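PDB 3PGB: amine oxidase from Emericella nidulans, which oxidises primary amines as a copper amine oxidase, using a copper ion and a topaquinone cofactor formed from one of its own tyrosines. Local coordinates for the interface of chains A and B. Sequence-based numbering; all coordinates share one arbitrary frame. Chains: chain A/B, Putative uncharacterized protein.

The interface of chains A and B. Residues chain A 389-390, 519, 531; chain B 573-576.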
# COMPACT_ATOMS: atom_id res chain seq x y z
N TYR A 389 -8.44 -17.80 -14.82
CA TYR A 389 -8.07 -17.23 -16.12
C TYR A 389 -9.28 -17.03 -17.04
O TYR A 389 -10.40 -17.43 -16.73
CB TYR A 389 -7.04 -18.14 -16.80
CG TYR A 389 -5.71 -18.14 -16.12
CD1 TYR A 389 -5.51 -18.83 -14.93
CD2 TYR A 389 -4.64 -17.44 -16.66
CE1 TYR A 389 -4.28 -18.82 -14.30
CE2 TYR A 389 -3.41 -17.43 -16.04
CZ TYR A 389 -3.24 -18.11 -14.86
OH TYR A 389 -2.00 -18.09 -14.26
N ALA A 390 -9.01 -16.39 -18.18
CA ALA A 390 -10.00 -16.21 -19.24
C ALA A 390 -9.24 -16.03 -20.54
O ALA A 390 -8.12 -15.52 -20.53
CB ALA A 390 -10.87 -14.99 -18.97
N PHE A 519 -8.78 -10.72 -24.57
CA PHE A 519 -8.42 -11.35 -23.30
C PHE A 519 -6.96 -11.12 -22.92
O PHE A 519 -6.37 -11.94 -22.22
CB PHE A 519 -8.71 -12.85 -23.37
CG PHE A 519 -10.13 -13.18 -23.72
CD1 PHE A 519 -11.06 -13.44 -22.73
CD2 PHE A 519 -10.53 -13.24 -25.04
CE1 PHE A 519 -12.38 -13.75 -23.05
CE2 PHE A 519 -11.83 -13.54 -25.38
CZ PHE A 519 -12.76 -13.80 -24.38
N MET A 531 -4.89 -13.12 -19.10
CA MET A 531 -5.47 -12.40 -17.97
C MET A 531 -5.91 -13.38 -16.90
O MET A 531 -6.30 -14.50 -17.21
CB MET A 531 -6.66 -11.54 -18.41
CG MET A 531 -7.81 -12.29 -19.05
SD MET A 531 -9.10 -11.20 -19.68
CE MET A 531 -9.63 -10.39 -18.16
N THR B 573 -17.38 -16.13 -17.88
CA THR B 573 -15.95 -15.86 -17.91
C THR B 573 -15.73 -14.37 -17.69
O THR B 573 -16.51 -13.74 -16.98
CB THR B 573 -15.34 -16.36 -19.26
OG1 THR B 573 -13.95 -16.03 -19.33
CG2 THR B 573 -16.06 -15.74 -20.45
N MET B 574 -14.67 -13.81 -18.25
CA MET B 574 -14.41 -12.38 -18.19
C MET B 574 -13.60 -11.96 -19.41
O MET B 574 -13.13 -12.80 -20.16
CB MET B 574 -13.68 -11.99 -16.89
CG MET B 574 -12.29 -12.59 -16.71
SD MET B 574 -11.57 -12.15 -15.10
CE MET B 574 -10.08 -13.14 -15.06
N GLN B 575 -13.42 -10.66 -19.57
CA GLN B 575 -12.92 -10.09 -20.82
C GLN B 575 -12.26 -8.74 -20.54
O GLN B 575 -12.51 -8.13 -19.49
CB GLN B 575 -14.12 -9.90 -21.75
CG GLN B 575 -13.81 -9.53 -23.17
CD GLN B 575 -15.07 -9.25 -23.97
OE1 GLN B 575 -15.27 -8.13 -24.47
NE2 GLN B 575 -15.94 -10.25 -24.08
N LEU B 576 -11.42 -8.29 -21.46
CA LEU B 576 -10.89 -6.93 -21.41
C LEU B 576 -11.88 -6.01 -22.10
O LEU B 576 -12.41 -6.35 -23.16
CB LEU B 576 -9.54 -6.82 -22.11
CG LEU B 576 -8.29 -7.35 -21.41
CD1 LEU B 576 -7.05 -6.94 -22.19
CD2 LEU B 576 -8.20 -6.84 -19.98
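B:Met574 lies against A:Met531 and A:Ala390 where strand 570-580 of one subunit of this copper/topaquinone oxidase runs over the surface of the other. Such strands, carried on a beta-hairpin arm that embraces the neighbouring subunit, are characteristic of the family's dimers, and the two-fold symmetry gives this patch a twin with the chains exchanged.

The apolar part is a meeting of two methionines, tip to tip. The methyl CE of A:Met531 rests 3.7 Å from the methylene CG of B:Met574, and the sulfur SD of B:Met574 lies beyond, beside the same methyl CE of A:Met531 at 4.0 Å. In A:Met531 the chain turns at its last torsion (chi3 -62°), which swings the methyl toward the arm. The CB of A:Ala390 lies 3.6 Å from CG of B:Met574, so this methylene meets two methyl groups of chain A, which approach it from directions roughly at right angles.

Carbon-to-oxygen contacts form a second group. The side of the A:Phe519 ring that bears CD1 and CE1 lies beside the backbone carbonyl O of B:Met574, with CD1 at 3.4 Å from that oxygen; CE1 is modelled doubtfully close to it. The CB of A:Ala390 approaches the same oxygen, and also lies 3.3 Å from the hydroxyl OG1 of B:Thr573. That hydroxyl is placed anti to its own backbone N (chi1 177°), which turns it toward the alanine.

Farther along the strand, the contact passes from side chain to main chain: the sulfur SD of A:Met531 faces the peptide joining B:Gln575 to B:Leu576, 4.1 Å from N of B:Leu576. The patch is centred about 18 Å from A:Asp403, the predicted catalytic base.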